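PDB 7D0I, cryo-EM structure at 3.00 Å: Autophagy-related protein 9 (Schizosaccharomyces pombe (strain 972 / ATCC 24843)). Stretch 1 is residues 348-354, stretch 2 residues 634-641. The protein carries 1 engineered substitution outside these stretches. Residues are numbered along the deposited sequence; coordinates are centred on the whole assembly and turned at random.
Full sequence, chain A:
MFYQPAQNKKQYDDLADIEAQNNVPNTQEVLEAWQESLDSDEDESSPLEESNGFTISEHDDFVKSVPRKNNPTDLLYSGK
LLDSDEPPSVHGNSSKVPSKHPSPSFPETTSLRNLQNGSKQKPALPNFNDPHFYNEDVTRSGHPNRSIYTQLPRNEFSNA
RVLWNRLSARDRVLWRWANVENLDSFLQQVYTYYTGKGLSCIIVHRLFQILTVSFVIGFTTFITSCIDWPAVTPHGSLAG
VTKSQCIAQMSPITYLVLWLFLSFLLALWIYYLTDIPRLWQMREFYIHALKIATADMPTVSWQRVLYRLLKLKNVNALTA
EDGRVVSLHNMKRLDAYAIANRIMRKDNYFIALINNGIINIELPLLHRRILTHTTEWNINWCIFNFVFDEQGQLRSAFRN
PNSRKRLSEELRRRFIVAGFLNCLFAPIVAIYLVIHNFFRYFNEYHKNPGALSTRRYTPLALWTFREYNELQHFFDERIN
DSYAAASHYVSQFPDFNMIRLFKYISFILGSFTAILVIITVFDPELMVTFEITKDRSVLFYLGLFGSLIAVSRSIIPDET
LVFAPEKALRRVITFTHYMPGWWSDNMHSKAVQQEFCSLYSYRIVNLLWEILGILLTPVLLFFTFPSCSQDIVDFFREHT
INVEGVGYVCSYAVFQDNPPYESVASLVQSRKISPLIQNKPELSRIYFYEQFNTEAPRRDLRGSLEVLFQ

Stretch 1 (348-354) NYFIALI
Stretch 2, residues 634-641: DFFREHTI

Packing of residues 348-354 against residues 634-641 in Autophagy-related protein 9. The first stretch is helical throughout, part of a longer helix, with phi/psi near -68/-38 and backbone hydrogen bonds Ala352 N to Asn348 O (3.0 Å), Leu353 N to Tyr349 O (2.9 Å) and Ile354 N to Phe350 O (2.9 Å). The second is the last part of a helix, 634-638, held by backbone hydrogen bonds Glu638 N to Asp634 O (2.8 Å) and His639 N to Phe635 O (3.1 Å). His639 (-99/36) leaves helical geometry, and Thr640 and Ile641 (-112/129, -127/145) run on as a strand. The helix axes approach to 11.7 Å, with 117° between their N-to-C directions. This wide spacing is filled by large side chains. In register, Tyr349 CA lies 8.3 Å from Phe636 CA, and Leu353 CA 8.2 Å from Phe635 CA. Together the stretches bury 343 Å².

Tyr349 has the largest covered area. Its CA-to-CB bond points toward the second stretch, and chi1 -79° (m) with chi2 -72° carries the ring across the gap to the helix end. Phe636 CE1 lies over one face of this ring, 3.5 Å from Tyr349 CD1; the two rings meet obliquely, centroids 5.0 Å apart and planes at 42°. Phe635 CE1 sits at the tyrosine edge, 3.7 Å from Tyr349 CD1. The ring's polar tip is satisfied as well: Tyr349 OH donates to Thr640 OG1 at 3.0 Å. Thr640, chi1 -65° (m), in turn donates from OG1 to Phe636 O at 2.6 Å, so one hydroxyl accepts from the first helix and ties the start of the strand back to the last turn of its own helix.

The CA-to-CB bond of Phe635 points toward the first helix, and chi1 176° (t) with chi2 -98° gives an extended rotamer that brings its ring to the helix surface. Ala352 CB meets the ring edge, 3.4 Å from Phe635 CZ; the short methyl lets the aromatic tip come close to the backbone. Leu353 starts sideways, but chi1 -72° (m) and chi2 170° (t) bring its end nearer, placing Leu353 CD2 3.6 Å from Phe635 CD1 and Leu353 CD1 4.4 Å from Phe636 CZ. Phe636 likewise starts sideways, and chi1 -75° (m), chi2 -77° bring its ring nearer, into contact with Tyr349 and Leu353.

Arg637 takes no part in the interface. With chi1 170° (t), chi2 167° (t) and chi3 40° (p), it curls back so that Arg637 NH1 forms a very short salt bridge with Asp634 OD2, 2.4 Å. The CA-to-CB bond of Phe350 points away from the second stretch; its chi1 is -167° (t).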

# COMPACT_ATOMS: atom_id res chain seq x y z
N ASN A 348 31.05 -17.75 11.95
CA ASN A 348 29.74 -18.20 12.40
C ASN A 348 29.87 -19.10 13.62
O ASN A 348 29.09 -18.99 14.57
CB ASN A 348 29.01 -18.91 11.27
CG ASN A 348 28.53 -17.96 10.22
OD1 ASN A 348 28.33 -16.79 10.48
ND2 ASN A 348 28.33 -18.46 9.02
N TYR A 349 30.85 -20.00 13.62
CA TYR A 349 31.09 -20.81 14.80
C TYR A 349 31.49 -19.94 15.98
O TYR A 349 31.13 -20.24 17.12
CB TYR A 349 32.16 -21.85 14.53
CG TYR A 349 31.67 -23.05 13.77
CD1 TYR A 349 30.85 -23.98 14.37
CD2 TYR A 349 32.04 -23.25 12.46
CE1 TYR A 349 30.41 -25.07 13.68
CE2 TYR A 349 31.60 -24.34 11.76
CZ TYR A 349 30.79 -25.25 12.38
OH TYR A 349 30.35 -26.34 11.67
N PHE A 350 32.24 -18.87 15.73
CA PHE A 350 32.63 -17.98 16.82
C PHE A 350 31.42 -17.25 17.39
O PHE A 350 31.26 -17.15 18.61
CB PHE A 350 33.67 -16.99 16.33
CG PHE A 350 34.36 -16.24 17.43
CD1 PHE A 350 35.51 -16.73 17.99
CD2 PHE A 350 33.86 -15.05 17.89
CE1 PHE A 350 36.14 -16.04 18.99
CE2 PHE A 350 34.49 -14.37 18.89
CZ PHE A 350 35.62 -14.86 19.44
N ILE A 351 30.57 -16.71 16.52
CA ILE A 351 29.34 -16.06 16.97
C ILE A 351 28.50 -17.02 17.79
O ILE A 351 27.91 -16.64 18.81
CB ILE A 351 28.55 -15.52 15.77
CG1 ILE A 351 29.36 -14.49 15.01
CG2 ILE A 351 27.27 -14.88 16.22
CD1 ILE A 351 28.79 -14.19 13.67
N ALA A 352 28.44 -18.28 17.37
CA ALA A 352 27.60 -19.25 18.07
C ALA A 352 28.22 -19.73 19.36
O ALA A 352 27.49 -20.10 20.29
CB ALA A 352 27.31 -20.43 17.16
N LEU A 353 29.55 -19.76 19.46
CA LEU A 353 30.18 -20.09 20.73
C LEU A 353 30.00 -18.96 21.73
O LEU A 353 29.73 -19.20 22.91
CB LEU A 353 31.67 -20.37 20.52
CG LEU A 353 32.14 -21.64 19.83
CD1 LEU A 353 33.61 -21.53 19.56
CD2 LEU A 353 31.87 -22.83 20.68
N ILE A 354 30.17 -17.72 21.28
CA ILE A 354 30.13 -16.59 22.20
C ILE A 354 28.70 -16.31 22.64
O ILE A 354 28.42 -16.11 23.82
CB ILE A 354 30.79 -15.35 21.57
CG1 ILE A 354 32.28 -15.58 21.41
CG2 ILE A 354 30.55 -14.14 22.41
CD1 ILE A 354 32.96 -16.00 22.67
N ASP A 634 31.80 -31.10 21.59
CA ASP A 634 30.44 -31.52 21.33
C ASP A 634 29.71 -30.49 20.48
O ASP A 634 28.93 -30.85 19.59
CB ASP A 634 29.70 -31.76 22.63
CG ASP A 634 30.22 -32.96 23.38
OD1 ASP A 634 31.25 -32.83 24.07
OD2 ASP A 634 29.63 -34.05 23.25
N PHE A 635 29.98 -29.20 20.72
CA PHE A 635 29.32 -28.17 19.92
C PHE A 635 29.63 -28.34 18.45
O PHE A 635 28.77 -28.11 17.60
CB PHE A 635 29.73 -26.79 20.40
CG PHE A 635 29.18 -25.68 19.57
CD1 PHE A 635 29.93 -25.09 18.58
CD2 PHE A 635 27.89 -25.23 19.78
CE1 PHE A 635 29.42 -24.09 17.82
CE2 PHE A 635 27.38 -24.23 19.02
CZ PHE A 635 28.14 -23.66 18.04
N PHE A 636 30.86 -28.74 18.12
CA PHE A 636 31.20 -28.88 16.72
C PHE A 636 30.62 -30.14 16.11
O PHE A 636 30.60 -30.26 14.88
CB PHE A 636 32.71 -28.85 16.53
CG PHE A 636 33.30 -27.48 16.67
CD1 PHE A 636 33.20 -26.57 15.65
CD2 PHE A 636 33.95 -27.11 17.82
CE1 PHE A 636 33.73 -25.32 15.77
CE2 PHE A 636 34.48 -25.85 17.94
CZ PHE A 636 34.37 -24.96 16.92
N ARG A 637 30.15 -31.07 16.92
CA ARG A 637 29.52 -32.29 16.43
C ARG A 637 28.01 -32.17 16.37
O ARG A 637 27.40 -32.53 15.36
CB ARG A 637 29.92 -33.48 17.31
CG ARG A 637 29.15 -34.74 17.02
CD ARG A 637 29.79 -35.93 17.68
NE ARG A 637 30.28 -35.64 19.03
CZ ARG A 637 29.51 -35.54 20.10
NH1 ARG A 637 30.05 -35.27 21.28
NH2 ARG A 637 28.20 -35.68 20.00
N GLU A 638 27.39 -31.66 17.44
CA GLU A 638 25.94 -31.50 17.44
C GLU A 638 25.49 -30.46 16.43
O GLU A 638 24.63 -30.73 15.59
CB GLU A 638 25.47 -31.10 18.84
CG GLU A 638 25.88 -32.04 19.94
CD GLU A 638 25.56 -31.49 21.32
OE1 GLU A 638 25.17 -30.30 21.41
OE2 GLU A 638 25.70 -32.23 22.31
N HIS A 639 26.07 -29.27 16.48
CA HIS A 639 25.52 -28.11 15.78
C HIS A 639 26.21 -27.83 14.46
O HIS A 639 26.38 -26.67 14.08
CB HIS A 639 25.58 -26.89 16.69
CG HIS A 639 24.88 -27.08 17.99
ND1 HIS A 639 25.55 -27.28 19.17
CD2 HIS A 639 23.56 -27.09 18.30
CE1 HIS A 639 24.68 -27.41 20.16
NE2 HIS A 639 23.46 -27.31 19.65
N THR A 640 26.61 -28.87 13.74
CA THR A 640 27.15 -28.75 12.39
C THR A 640 26.17 -29.36 11.40
O THR A 640 25.73 -30.50 11.59
CB THR A 640 28.50 -29.45 12.28
OG1 THR A 640 29.45 -28.79 13.12
CG2 THR A 640 28.98 -29.44 10.86
N ILE A 641 25.84 -28.62 10.36
CA ILE A 641 24.91 -29.11 9.34
C ILE A 641 25.56 -28.95 7.98
O ILE A 641 26.32 -28.01 7.74
CB ILE A 641 23.56 -28.36 9.40
CG1 ILE A 641 22.52 -29.08 8.55
CG2 ILE A 641 23.72 -26.95 8.91
CD1 ILE A 641 21.20 -28.35 8.49